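Local coordinates for protein endoglucanase (Ganoderma lucidum, PDB 5D8Z) that probably hydrolyses internal beta-1,4-glucosidic bonds of cellulose-like glucans, as a family 5 endoglucanase with a TIM-barrel fold, at residues A[74-79]-A[114-119]; A[194-199]-A[229-234]; A[203-208]-A[234-239]; A[250-255]-A[286-291]; A[271-276]-A[302-307]. All coordinates share one frame; numbering follows the deposited sequence.

Overall arrangement
All five contacts belong to one TIM barrel of eight parallel strands. Interactions 1, 2 and 5 each join two neighbouring strands of the barrel wall: 74-79 with 114-119, 194-198 with 230-235, and 272-277 with 303-312. The centres of interactions 2 and 5 lie about 9 Å apart, each about 13 Å from that of interaction 1. Interaction 3 continues from strand 230-235 into the loops by the glycan pocket and shares V234 with interaction 2. Interaction 4 lies at the surface, about 25 Å from interaction 1 between centres. Along the chain interaction 1 comes first; 2 alternates with 3, and 4 with 5. E276 bonds to R76 and Y237, linking interactions 1, 3 and 5 near the glycan pocket.

Interaction 1. Residues A[74-79]-A[114-119]; sequences VFRLPV and SCIVDV
R76 and D118 meet across two neighbouring parallel strands of the TIM barrel. F75 and I116 anchor the ladder: F75 N bonds to S114 O, and I116 N to F75 O, each at 2.9 Å. L77 N and V79 N continue it to I116 O and D118 O. The close packing is on the face of V74, R76, I116 and D118. There V74 CG2 lies 3.9 Å from I116 CD1, and R76 CG lies 3.7 Å from I116 CG2. The face of L77, C115 and V117 is looser between the strands. Its nearest side-chain pair, L77 CD1 and C115 CB, is 4.5 Å apart, and helix 95-110 packs against it instead. R76 CG is anti to the backbone N (chi1 -174°), and the extended chain carries the guanidinium to E276 and N163. D118 OD2 accepts a bond from H120 ND1. The carboxylate stacks on a guanidinium face with the planes 29° apart, and D118 OD1 forms the salt bridge to R76 NH2 at 2.9 Å.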
# COMPACT_ATOMS: atom_id res chain seq x y z
N VAL A 74 -4.19 7.12 -8.11
CA VAL A 74 -4.58 6.28 -6.99
C VAL A 74 -3.89 6.82 -5.72
O VAL A 74 -2.84 7.43 -5.80
CB VAL A 74 -4.14 4.83 -7.25
CG1 VAL A 74 -2.63 4.74 -7.31
CG2 VAL A 74 -4.65 3.88 -6.18
N PHE A 75 -4.49 6.58 -4.56
CA PHE A 75 -3.85 6.89 -3.28
C PHE A 75 -3.93 5.73 -2.36
O PHE A 75 -4.86 4.94 -2.41
CB PHE A 75 -4.46 8.15 -2.66
CG PHE A 75 -4.29 9.33 -3.55
CD1 PHE A 75 -3.02 9.80 -3.83
CD2 PHE A 75 -5.36 9.87 -4.20
CE1 PHE A 75 -2.82 10.85 -4.71
CE2 PHE A 75 -5.19 10.93 -5.08
CZ PHE A 75 -3.91 11.42 -5.34
N ARG A 76 -2.93 5.60 -1.53
CA ARG A 76 -2.89 4.50 -0.63
C ARG A 76 -3.07 5.06 0.75
O ARG A 76 -2.36 5.98 1.13
CB ARG A 76 -1.56 3.80 -0.75
CG ARG A 76 -1.50 2.53 0.06
CD ARG A 76 -0.36 1.69 -0.41
NE ARG A 76 -0.24 0.45 0.32
CZ ARG A 76 0.64 0.24 1.29
NH1 ARG A 76 1.44 1.21 1.72
NH2 ARG A 76 0.70 -0.96 1.84
N LEU A 77 -3.99 4.47 1.51
CA LEU A 77 -4.49 5.03 2.75
C LEU A 77 -4.27 4.06 3.89
O LEU A 77 -5.18 3.26 4.22
CB LEU A 77 -6.00 5.27 2.65
CG LEU A 77 -6.55 6.05 1.48
CD1 LEU A 77 -8.04 6.24 1.70
CD2 LEU A 77 -5.82 7.37 1.33
N PRO A 78 -3.10 4.14 4.52
CA PRO A 78 -2.76 3.21 5.60
C PRO A 78 -3.62 3.38 6.83
O PRO A 78 -3.85 4.49 7.28
CB PRO A 78 -1.32 3.56 5.93
CG PRO A 78 -0.81 4.28 4.73
CD PRO A 78 -1.98 5.04 4.21
N VAL A 79 -4.12 2.26 7.36
CA VAL A 79 -4.82 2.29 8.64
C VAL A 79 -4.64 0.99 9.38
O VAL A 79 -4.59 -0.04 8.78
CB VAL A 79 -6.31 2.57 8.45
CG1 VAL A 79 -7.00 1.44 7.69
CG2 VAL A 79 -6.97 2.77 9.80
N SER A 114 -8.43 6.26 -7.75
CA SER A 114 -8.71 4.95 -7.11
C SER A 114 -8.05 4.91 -5.72
O SER A 114 -7.07 5.58 -5.52
CB SER A 114 -8.17 3.82 -7.98
OG SER A 114 -8.48 4.06 -9.35
N CYS A 115 -8.59 4.15 -4.77
CA CYS A 115 -8.06 4.18 -3.39
C CYS A 115 -7.75 2.80 -2.83
O CYS A 115 -8.63 1.96 -2.77
CB CYS A 115 -9.03 4.88 -2.45
SG CYS A 115 -9.77 6.32 -3.27
N ILE A 116 -6.51 2.58 -2.43
CA ILE A 116 -6.11 1.37 -1.75
C ILE A 116 -6.37 1.49 -0.27
O ILE A 116 -5.85 2.40 0.38
CB ILE A 116 -4.62 1.15 -1.90
CG1 ILE A 116 -4.26 0.75 -3.33
CG2 ILE A 116 -4.15 0.10 -0.92
CD1 ILE A 116 -2.94 1.33 -3.79
N VAL A 117 -7.20 0.58 0.26
CA VAL A 117 -7.50 0.49 1.67
C VAL A 117 -6.52 -0.52 2.25
O VAL A 117 -6.73 -1.72 2.15
CB VAL A 117 -8.95 0.03 1.89
CG1 VAL A 117 -9.17 -0.35 3.34
CG2 VAL A 117 -9.94 1.11 1.49
N ASP A 118 -5.44 -0.01 2.83
CA ASP A 118 -4.28 -0.79 3.29
C ASP A 118 -4.30 -1.04 4.79
O ASP A 118 -4.12 -0.09 5.57
CB ASP A 118 -2.99 -0.00 2.98
CG ASP A 118 -1.74 -0.58 3.67
OD1 ASP A 118 -1.48 -1.82 3.55
OD2 ASP A 118 -1.00 0.22 4.30
N VAL A 119 -4.50 -2.29 5.21
CA VAL A 119 -4.43 -2.62 6.63
C VAL A 119 -2.96 -2.74 7.00
O VAL A 119 -2.27 -3.68 6.58
CB VAL A 119 -5.17 -3.93 7.01
CG1 VAL A 119 -4.97 -4.22 8.48
CG2 VAL A 119 -6.65 -3.84 6.73

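Interaction 2. Residues A[194-199]-A[229-234]; sequences IILLPG and NLIFDV
I194 and I231 touch near the N-terminal part of two parallel strands. I194 CG2, anti to its backbone N, is the branch that meets I231 CG1, at 3.5 Å. A step along, L196 CD2 rests 4.2 Å from I231 CB, and L196 CB lies 3.7 Å from D233 OD2. Among the residues of the other face, L197 CD1 reaches between L230 and F232. It lies 4.1 Å from L230 CB and 4.2 Å from F232 CE1, while L197 O lies at the edge of the F232 ring. Four backbone bonds set this packing. I195 N binds N229 O, and I231 N returns to I195 O in a nearly straight bond (173° at the hydrogen). L197 N then bonds to I231 O at 2.8 Å. The last bond, D233 N to L197 O, comes from above the carbonyl plane. The strand segments diverge by 45°. They belong to a beta-alpha-beta unit with helix 213-218 between them. Strand 157-160 pairs with 194-198 on its other edge, and strand 272-277 pairs with 230-235. Helix 171-187 packs on I195 and L230, and F208 meets the F232 ring.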
# COMPACT_ATOMS: atom_id res chain seq x y z
N ILE A 194 -9.59 -5.13 -7.55
CA ILE A 194 -8.26 -5.68 -7.39
C ILE A 194 -8.12 -6.02 -5.92
O ILE A 194 -8.70 -5.35 -5.05
CB ILE A 194 -7.17 -4.62 -7.69
CG1 ILE A 194 -7.37 -3.98 -9.07
CG2 ILE A 194 -5.79 -5.21 -7.52
CD1 ILE A 194 -6.12 -3.37 -9.68
N ILE A 195 -7.35 -7.06 -5.64
CA ILE A 195 -6.90 -7.36 -4.32
C ILE A 195 -5.40 -7.59 -4.41
O ILE A 195 -4.91 -8.28 -5.31
CB ILE A 195 -7.58 -8.59 -3.80
CG1 ILE A 195 -9.08 -8.37 -3.63
CG2 ILE A 195 -6.96 -8.96 -2.47
CD1 ILE A 195 -9.87 -9.67 -3.43
N LEU A 196 -4.66 -6.96 -3.49
CA LEU A 196 -3.21 -6.97 -3.52
C LEU A 196 -2.78 -8.09 -2.60
O LEU A 196 -3.40 -8.30 -1.54
CB LEU A 196 -2.63 -5.62 -3.06
CG LEU A 196 -3.10 -4.46 -3.94
CD1 LEU A 196 -2.98 -3.09 -3.30
CD2 LEU A 196 -2.37 -4.46 -5.27
N LEU A 197 -1.78 -8.86 -3.02
CA LEU A 197 -1.37 -10.00 -2.24
C LEU A 197 0.08 -9.82 -1.85
O LEU A 197 0.95 -9.82 -2.72
CB LEU A 197 -1.53 -11.29 -3.02
CG LEU A 197 -2.67 -11.44 -4.01
CD1 LEU A 197 -2.62 -12.87 -4.52
CD2 LEU A 197 -4.02 -11.12 -3.40
N PRO A 198 0.34 -9.72 -0.54
CA PRO A 198 1.63 -9.47 0.01
C PRO A 198 2.30 -10.74 0.47
O PRO A 198 1.62 -11.66 0.92
CB PRO A 198 1.28 -8.66 1.24
CG PRO A 198 0.02 -9.32 1.74
CD PRO A 198 -0.67 -9.85 0.52
N GLY A 199 3.62 -10.79 0.33
CA GLY A 199 4.44 -11.83 0.89
C GLY A 199 5.50 -11.34 1.85
O GLY A 199 5.39 -10.28 2.43
N ASN A 229 -7.71 -10.30 -11.38
CA ASN A 229 -7.69 -9.19 -10.44
C ASN A 229 -7.10 -9.49 -9.07
O ASN A 229 -7.54 -8.94 -8.07
CB ASN A 229 -9.12 -8.63 -10.34
CG ASN A 229 -9.42 -7.69 -11.47
OD1 ASN A 229 -8.51 -7.35 -12.23
ND2 ASN A 229 -10.66 -7.24 -11.57
N LEU A 230 -6.12 -10.38 -9.04
CA LEU A 230 -5.37 -10.66 -7.85
C LEU A 230 -3.94 -10.33 -8.23
O LEU A 230 -3.33 -11.01 -9.05
CB LEU A 230 -5.44 -12.14 -7.47
CG LEU A 230 -6.79 -12.80 -7.27
CD1 LEU A 230 -6.56 -14.26 -6.94
CD2 LEU A 230 -7.57 -12.12 -6.16
N ILE A 231 -3.40 -9.28 -7.62
CA ILE A 231 -2.19 -8.70 -8.09
C ILE A 231 -1.24 -8.80 -6.92
O ILE A 231 -1.65 -8.57 -5.79
CB ILE A 231 -2.44 -7.21 -8.44
CG1 ILE A 231 -3.60 -7.09 -9.45
CG2 ILE A 231 -1.16 -6.51 -8.92
CD1 ILE A 231 -3.36 -7.68 -10.82
N PHE A 232 -0.00 -9.17 -7.18
CA PHE A 232 0.99 -9.18 -6.12
C PHE A 232 1.33 -7.77 -5.68
O PHE A 232 1.27 -6.83 -6.44
CB PHE A 232 2.22 -9.98 -6.56
CG PHE A 232 1.88 -11.38 -6.91
CD1 PHE A 232 1.53 -12.29 -5.92
CD2 PHE A 232 1.80 -11.78 -8.23
CE1 PHE A 232 1.16 -13.59 -6.25
CE2 PHE A 232 1.44 -13.08 -8.56
CZ PHE A 232 1.12 -13.99 -7.57
N ASP A 233 1.65 -7.65 -4.41
CA ASP A 233 1.84 -6.40 -3.71
C ASP A 233 3.28 -6.40 -3.35
O ASP A 233 3.72 -7.27 -2.62
CB ASP A 233 0.99 -6.44 -2.43
CG ASP A 233 0.93 -5.09 -1.69
OD1 ASP A 233 1.63 -4.15 -2.12
OD2 ASP A 233 0.18 -4.99 -0.67
N VAL A 234 4.05 -5.46 -3.87
CA VAL A 234 5.47 -5.41 -3.53
C VAL A 234 5.92 -3.99 -3.20
O VAL A 234 5.31 -3.01 -3.61
CB VAL A 234 6.37 -6.03 -4.62
CG1 VAL A 234 5.86 -7.42 -4.98
CG2 VAL A 234 6.40 -5.18 -5.87

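Interaction 3. Residues A[203-208]-A[234-239]; sequences TSAETF and VHKYLD. With BGC (beta-D-glucopyranose), chain C.
H235 O is held by two groups of the 203-208 loop. A205 N gives it a hydrogen bond of 3.0 Å, and S204 CA adds a CA-H...O contact at 3.5 Å. H235 N bonds to T203 O at 3.0 Å, its donor tilted 31° from the carbonyl plane. This single bridge ties the loop to the end of strand 230-235. T203 OG1 sits over one face of the imidazole, toward its rim. H235 ND1 bonds to E164 OE2 and NE2 weakly to T275 OG1, which limits rotation of the ring. V234 CG1 makes a CH-pi contact with a face of F208, 4.1 Å from the ring centroid. A205 CB packs on K236 CG at 3.6 Å. K236 NZ bonds to N253 OD1, while E206 OE1 is beyond salt-bridge range. S204 OG accepts from E206 N in an ST turn. Y237 CE2 lies 3.6 Å from C6 of the bound glucose. Y237 and E164 line the glycan pocket at the C-terminal ends of the strands, as in other TIM-barrel enzymes.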
# COMPACT_ATOMS: atom_id res chain seq x y z
N THR A 203 7.50 -7.69 2.01
CA THR A 203 7.22 -7.78 0.56
C THR A 203 8.30 -7.16 -0.27
O THR A 203 8.03 -6.51 -1.28
CB THR A 203 5.91 -7.08 0.10
OG1 THR A 203 5.59 -5.97 0.96
CG2 THR A 203 4.77 -8.03 0.06
N SER A 204 9.54 -7.33 0.12
CA SER A 204 10.60 -6.84 -0.72
C SER A 204 10.38 -7.45 -2.11
O SER A 204 10.09 -8.65 -2.23
CB SER A 204 11.94 -7.23 -0.15
OG SER A 204 12.96 -7.09 -1.10
N ALA A 205 10.48 -6.62 -3.13
CA ALA A 205 10.43 -7.06 -4.52
C ALA A 205 11.64 -7.90 -4.94
O ALA A 205 11.57 -8.66 -5.89
CB ALA A 205 10.35 -5.85 -5.45
N GLU A 206 12.76 -7.72 -4.24
CA GLU A 206 13.99 -8.44 -4.54
C GLU A 206 13.91 -9.91 -4.18
O GLU A 206 14.46 -10.74 -4.87
CB GLU A 206 15.13 -7.79 -3.78
CG GLU A 206 16.50 -8.40 -4.01
CD GLU A 206 17.59 -7.34 -4.00
OE1 GLU A 206 17.37 -6.27 -4.62
OE2 GLU A 206 18.65 -7.55 -3.37
N THR A 207 13.23 -10.25 -3.09
CA THR A 207 13.17 -11.64 -2.65
C THR A 207 11.82 -12.27 -2.92
O THR A 207 11.61 -13.42 -2.58
CB THR A 207 13.37 -11.72 -1.14
OG1 THR A 207 12.33 -10.95 -0.51
CG2 THR A 207 14.73 -11.15 -0.77
N PHE A 208 10.90 -11.52 -3.53
CA PHE A 208 9.54 -11.99 -3.69
C PHE A 208 9.40 -13.36 -4.31
O PHE A 208 8.53 -14.12 -3.90
CB PHE A 208 8.73 -11.02 -4.52
CG PHE A 208 7.25 -11.27 -4.45
CD1 PHE A 208 6.52 -10.84 -3.36
CD2 PHE A 208 6.59 -11.95 -5.47
CE1 PHE A 208 5.17 -11.08 -3.28
CE2 PHE A 208 5.23 -12.18 -5.40
CZ PHE A 208 4.51 -11.75 -4.30
N VAL A 234 4.05 -5.46 -3.87
CA VAL A 234 5.47 -5.41 -3.53
C VAL A 234 5.92 -3.99 -3.20
O VAL A 234 5.31 -3.01 -3.61
CB VAL A 234 6.37 -6.03 -4.62
CG1 VAL A 234 5.86 -7.42 -4.98
CG2 VAL A 234 6.40 -5.18 -5.87
N HIS A 235 7.02 -3.94 -2.45
CA HIS A 235 7.60 -2.72 -1.92
C HIS A 235 9.11 -2.76 -2.18
O HIS A 235 9.71 -3.84 -2.20
CB HIS A 235 7.34 -2.68 -0.43
CG HIS A 235 5.91 -2.45 -0.05
ND1 HIS A 235 5.54 -2.12 1.24
CD2 HIS A 235 4.77 -2.47 -0.77
CE1 HIS A 235 4.23 -1.96 1.29
NE2 HIS A 235 3.74 -2.16 0.08
N LYS A 236 9.71 -1.59 -2.40
CA LYS A 236 11.13 -1.44 -2.74
C LYS A 236 11.64 -0.01 -2.58
O LYS A 236 11.10 0.95 -3.20
CB LYS A 236 11.40 -1.87 -4.18
CG LYS A 236 12.29 -3.09 -4.29
CD LYS A 236 13.72 -2.75 -3.96
CE LYS A 236 14.37 -3.76 -3.03
NZ LYS A 236 15.69 -3.21 -2.60
N TYR A 237 12.70 0.13 -1.79
CA TYR A 237 13.28 1.44 -1.50
C TYR A 237 14.65 1.49 -2.14
O TYR A 237 15.14 0.47 -2.58
CB TYR A 237 13.35 1.62 0.01
CG TYR A 237 11.98 1.87 0.59
CD1 TYR A 237 11.42 3.14 0.54
CD2 TYR A 237 11.23 0.84 1.14
CE1 TYR A 237 10.18 3.39 1.08
CE2 TYR A 237 9.98 1.09 1.65
CZ TYR A 237 9.46 2.36 1.62
OH TYR A 237 8.22 2.62 2.12
N LEU A 238 15.27 2.67 -2.19
CA LEU A 238 16.47 2.85 -2.99
C LEU A 238 17.75 2.99 -2.18
O LEU A 238 18.79 3.38 -2.72
CB LEU A 238 16.28 4.05 -3.93
CG LEU A 238 15.38 3.75 -5.15
CD1 LEU A 238 13.90 3.76 -4.77
CD2 LEU A 238 15.59 4.70 -6.32
N ASP A 239 17.70 2.66 -0.89
CA ASP A 239 18.87 2.84 -0.02
C ASP A 239 19.54 1.50 0.18
O ASP A 239 18.96 0.47 -0.16
CB ASP A 239 18.50 3.50 1.31
CG ASP A 239 17.33 2.84 2.00
OD1 ASP A 239 16.41 2.34 1.32
OD2 ASP A 239 17.30 2.86 3.25
C2 BGC C . 11.59 -0.58 8.08
C3 BGC C . 10.26 0.02 7.58
C4 BGC C . 10.09 -0.07 6.07
C5 BGC C . 10.43 -1.49 5.57
C6 BGC C . 10.52 -1.54 4.05
C1 BGC C . 11.98 -1.94 7.44
O2 BGC C . 11.49 -0.74 9.49
O3 BGC C . 10.14 1.43 7.88
O4 BGC C . 8.76 0.41 5.77
O5 BGC C . 11.70 -1.98 6.03
O6 BGC C . 11.84 -1.88 3.60

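Interaction 4. Residues A[250-255]-A[286-291]; sequences TTNNID and ETFMCQ
The F288 ring lies flat against the backbone of T250 and T251. On one face, T251 N stands 3.5 Å above the plane, over the ring centre, and T250 C sits above the rim. N252 N approaches the ring obliquely. F288 CB also abuts T251 O, at 3.3 Å. An alanine in place of F288 would probably leave a gap against the T250-T251 peptide and free this loop to shift. The second pair of flat groups is the amides of N252 and Q291, whose planes are 58° apart. N252 ND2 gives Q291 OE1 a weak, bent hydrogen bond of 2.7 Å. N252 CG stands between the backbone N and the carbonyl carbon (chi1 57°), which turns the amide toward the helix. The other amide atom, N252 OD1, accepts a weak bond from I254 N. T251 OG1 accepts from N253 N at 3.1 Å in an ST turn. Both bonds hold the loop just before helix 254-267. The contact is at the protein surface, where this loop leans on helix 283-298. L238 of the preceding loop packs against F288, and C290 joins the same helix by a disulfide to C340, in helix 335-341.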
# COMPACT_ATOMS: atom_id res chain seq x y z
N THR A 250 21.29 4.79 -3.68
CA THR A 250 22.47 4.05 -4.08
C THR A 250 22.19 3.05 -5.21
O THR A 250 23.04 2.21 -5.50
CB THR A 250 22.97 3.26 -2.87
OG1 THR A 250 21.95 2.35 -2.43
CG2 THR A 250 23.30 4.20 -1.72
N THR A 251 21.02 3.13 -5.83
CA THR A 251 20.56 2.07 -6.74
C THR A 251 19.18 2.36 -7.33
O THR A 251 18.44 3.16 -6.78
CB THR A 251 20.44 0.72 -6.02
OG1 THR A 251 20.07 -0.29 -6.97
CG2 THR A 251 19.38 0.78 -4.91
N ASN A 252 18.85 1.68 -8.43
CA ASN A 252 17.51 1.72 -9.03
C ASN A 252 16.77 0.39 -9.06
O ASN A 252 15.71 0.29 -9.68
CB ASN A 252 17.56 2.30 -10.46
CG ASN A 252 18.49 1.54 -11.42
OD1 ASN A 252 18.78 0.34 -11.28
ND2 ASN A 252 18.95 2.27 -12.42
N ASN A 253 17.34 -0.62 -8.39
CA ASN A 253 16.69 -1.91 -8.20
C ASN A 253 16.32 -2.67 -9.45
O ASN A 253 15.60 -3.65 -9.34
CB ASN A 253 15.43 -1.75 -7.38
CG ASN A 253 15.67 -1.05 -6.08
OD1 ASN A 253 16.33 -1.59 -5.19
ND2 ASN A 253 15.15 0.15 -5.95
N ILE A 254 16.79 -2.24 -10.61
CA ILE A 254 16.45 -2.94 -11.86
C ILE A 254 17.13 -4.29 -11.96
O ILE A 254 16.45 -5.31 -12.15
CB ILE A 254 16.82 -2.12 -13.10
CG1 ILE A 254 15.90 -0.90 -13.18
CG2 ILE A 254 16.71 -2.97 -14.35
CD1 ILE A 254 16.45 0.29 -13.93
N ASP A 255 18.45 -4.28 -11.80
CA ASP A 255 19.28 -5.49 -11.91
C ASP A 255 18.88 -6.58 -10.92
O ASP A 255 18.76 -7.75 -11.30
CB ASP A 255 20.76 -5.16 -11.69
CG ASP A 255 21.44 -4.58 -12.93
OD1 ASP A 255 20.75 -4.32 -13.93
OD2 ASP A 255 22.69 -4.38 -12.89
N GLU A 286 17.12 11.59 -7.42
CA GLU A 286 16.38 12.00 -8.61
C GLU A 286 16.92 11.22 -9.80
O GLU A 286 16.17 10.80 -10.68
CB GLU A 286 16.47 13.51 -8.86
CG GLU A 286 15.82 14.36 -7.77
CD GLU A 286 15.98 15.87 -8.00
OE1 GLU A 286 16.12 16.30 -9.17
OE2 GLU A 286 15.93 16.64 -7.00
N THR A 287 18.22 10.97 -9.83
CA THR A 287 18.74 10.22 -10.95
C THR A 287 18.25 8.79 -10.80
O THR A 287 17.56 8.29 -11.67
CB THR A 287 20.27 10.39 -11.23
OG1 THR A 287 20.83 9.14 -11.60
CG2 THR A 287 21.08 10.98 -10.05
N PHE A 288 18.49 8.14 -9.67
CA PHE A 288 18.14 6.71 -9.54
C PHE A 288 16.65 6.37 -9.56
O PHE A 288 16.28 5.32 -10.00
CB PHE A 288 18.74 6.10 -8.27
CG PHE A 288 20.20 5.80 -8.36
CD1 PHE A 288 20.70 4.96 -9.34
CD2 PHE A 288 21.09 6.32 -7.42
CE1 PHE A 288 22.05 4.65 -9.39
CE2 PHE A 288 22.44 6.02 -7.47
CZ PHE A 288 22.92 5.19 -8.45
N MET A 289 15.80 7.26 -9.07
CA MET A 289 14.36 7.00 -9.05
C MET A 289 13.77 7.12 -10.45
O MET A 289 12.84 6.41 -10.82
CB MET A 289 13.67 7.98 -8.11
CG MET A 289 12.15 7.97 -8.12
SD MET A 289 11.53 6.38 -7.59
CE MET A 289 11.93 6.55 -5.85
N CYS A 290 14.30 8.06 -11.23
CA CYS A 290 13.79 8.28 -12.59
C CYS A 290 14.10 7.07 -13.45
O CYS A 290 13.28 6.66 -14.31
CB CYS A 290 14.34 9.56 -13.20
SG CYS A 290 13.30 11.02 -12.87
N GLN A 291 15.26 6.49 -13.17
CA GLN A 291 15.66 5.24 -13.79
C GLN A 291 14.63 4.14 -13.46
O GLN A 291 14.05 3.55 -14.39
CB GLN A 291 17.10 4.86 -13.41
CG GLN A 291 18.13 5.80 -14.03
CD GLN A 291 19.59 5.54 -13.64
OE1 GLN A 291 19.92 4.83 -12.67
NE2 GLN A 291 20.48 6.12 -14.42

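Interaction 5. Residues A[271-276]-A[302-307]; sequences QAFNTE and VFLGYV
F273 CG is anti to the backbone N (chi1 -164°), and this turns the ring toward L304, G305 and V307. V307 CG2 is anti to its own carbonyl carbon and meets F273 CE2 at 3.6 Å. L304 CB lies over one face of the ring, 4.3 Å from CD1 of F273. G305 O approaches obliquely, 3.5 Å from F273 CD2. An alanine at F273 would probably leave a gap beside L304 and V307, with their side chains freer to turn. G305, with no side chain, lies beside F273. The two strands are parallel, their segments 9° apart. A272 N bonds to V302 O, and L304 N to A272 O, both at 2.9 Å. Beyond them the pairing slips by one residue: A272 faces F303, but N274 faces Y306. This is a beta bulge. N274 N bonds to G305 O at 3.0 Å, and V307 N bonds to N274 O to resume the ladder. At the N-terminal end of the pair, Q271 NE2 rests on L304 CD2 but gives its hydrogen bond to D301 O. Helix 283-298 links the strands in a beta-alpha-beta crossover. E276 lies near the C-terminal end of strand 272-277, and its OE1 bonds to Y237 OH. It touches the bound sugar in the glycan pocket, consistent with a glutamate at the C-terminal end of a barrel strand in family 5 active sites.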
# COMPACT_ATOMS: atom_id res chain seq x y z
N GLN A 271 0.57 -10.31 -12.64
CA GLN A 271 1.00 -8.94 -12.48
C GLN A 271 1.34 -8.61 -11.05
O GLN A 271 0.85 -9.26 -10.11
CB GLN A 271 -0.11 -8.03 -12.98
CG GLN A 271 -0.25 -8.13 -14.49
CD GLN A 271 -1.50 -7.48 -14.99
OE1 GLN A 271 -2.60 -7.74 -14.51
NE2 GLN A 271 -1.35 -6.62 -15.95
N ALA A 272 2.19 -7.60 -10.88
CA ALA A 272 2.44 -7.00 -9.55
C ALA A 272 2.25 -5.49 -9.53
O ALA A 272 2.17 -4.84 -10.55
CB ALA A 272 3.83 -7.33 -9.08
N PHE A 273 2.21 -4.95 -8.32
CA PHE A 273 1.89 -3.54 -8.04
C PHE A 273 2.81 -3.06 -6.92
O PHE A 273 2.80 -3.61 -5.82
CB PHE A 273 0.44 -3.45 -7.57
CG PHE A 273 -0.16 -2.07 -7.59
CD1 PHE A 273 -1.55 -1.93 -7.69
CD2 PHE A 273 0.62 -0.91 -7.51
CE1 PHE A 273 -2.13 -0.68 -7.71
CE2 PHE A 273 0.02 0.35 -7.52
CZ PHE A 273 -1.35 0.46 -7.62
N ASN A 274 3.60 -2.05 -7.20
CA ASN A 274 4.54 -1.53 -6.25
C ASN A 274 3.92 -0.46 -5.36
O ASN A 274 3.93 0.71 -5.71
CB ASN A 274 5.74 -0.94 -6.96
CG ASN A 274 6.76 -0.47 -6.00
OD1 ASN A 274 6.75 -0.89 -4.83
ND2 ASN A 274 7.64 0.40 -6.44
N THR A 275 3.42 -0.87 -4.20
CA THR A 275 2.62 0.03 -3.37
C THR A 275 3.42 0.88 -2.39
O THR A 275 2.86 1.70 -1.69
CB THR A 275 1.57 -0.78 -2.61
OG1 THR A 275 2.19 -1.98 -2.10
CG2 THR A 275 0.43 -1.15 -3.51
N GLU A 276 4.72 0.68 -2.32
CA GLU A 276 5.56 1.52 -1.49
C GLU A 276 6.94 1.66 -2.14
O GLU A 276 7.61 0.67 -2.44
CB GLU A 276 5.69 0.94 -0.08
CG GLU A 276 4.91 1.68 1.00
CD GLU A 276 5.14 1.12 2.40
OE1 GLU A 276 6.31 1.02 2.85
OE2 GLU A 276 4.14 0.77 3.08
N VAL A 302 3.53 -6.17 -16.99
CA VAL A 302 3.62 -6.94 -15.75
C VAL A 302 3.46 -6.11 -14.48
O VAL A 302 3.01 -6.65 -13.45
CB VAL A 302 4.91 -7.75 -15.66
CG1 VAL A 302 4.90 -8.85 -16.69
CG2 VAL A 302 6.13 -6.88 -15.86
N PHE A 303 3.84 -4.82 -14.53
CA PHE A 303 3.68 -3.89 -13.39
C PHE A 303 2.49 -2.97 -13.60
O PHE A 303 2.42 -2.30 -14.60
CB PHE A 303 4.93 -3.05 -13.22
CG PHE A 303 6.20 -3.86 -13.03
CD1 PHE A 303 7.31 -3.63 -13.82
CD2 PHE A 303 6.28 -4.83 -12.06
CE1 PHE A 303 8.47 -4.36 -13.65
CE2 PHE A 303 7.45 -5.56 -11.88
CZ PHE A 303 8.54 -5.34 -12.68
N LEU A 304 1.54 -2.97 -12.68
CA LEU A 304 0.39 -2.07 -12.74
C LEU A 304 0.69 -0.60 -12.31
O LEU A 304 -0.11 0.32 -12.60
CB LEU A 304 -0.73 -2.58 -11.82
CG LEU A 304 -1.65 -3.72 -12.23
CD1 LEU A 304 -3.00 -3.52 -11.54
CD2 LEU A 304 -1.83 -3.80 -13.73
N GLY A 305 1.81 -0.38 -11.62
CA GLY A 305 2.11 0.95 -11.09
C GLY A 305 3.05 1.06 -9.91
O GLY A 305 3.49 0.05 -9.35
N TYR A 306 3.35 2.30 -9.53
CA TYR A 306 4.11 2.59 -8.30
C TYR A 306 3.30 3.55 -7.47
O TYR A 306 2.49 4.30 -8.03
CB TYR A 306 5.50 3.17 -8.60
CG TYR A 306 5.43 4.44 -9.37
CD1 TYR A 306 5.21 5.64 -8.73
CD2 TYR A 306 5.52 4.44 -10.77
CE1 TYR A 306 5.11 6.81 -9.45
CE2 TYR A 306 5.43 5.61 -11.48
CZ TYR A 306 5.24 6.80 -10.81
OH TYR A 306 5.17 7.99 -11.48
N VAL A 307 3.49 3.50 -6.15
CA VAL A 307 2.89 4.47 -5.22
C VAL A 307 3.97 4.93 -4.28
O VAL A 307 4.61 4.13 -3.62
CB VAL A 307 1.77 3.84 -4.39
CG1 VAL A 307 0.99 4.90 -3.63
CG2 VAL A 307 0.83 3.06 -5.27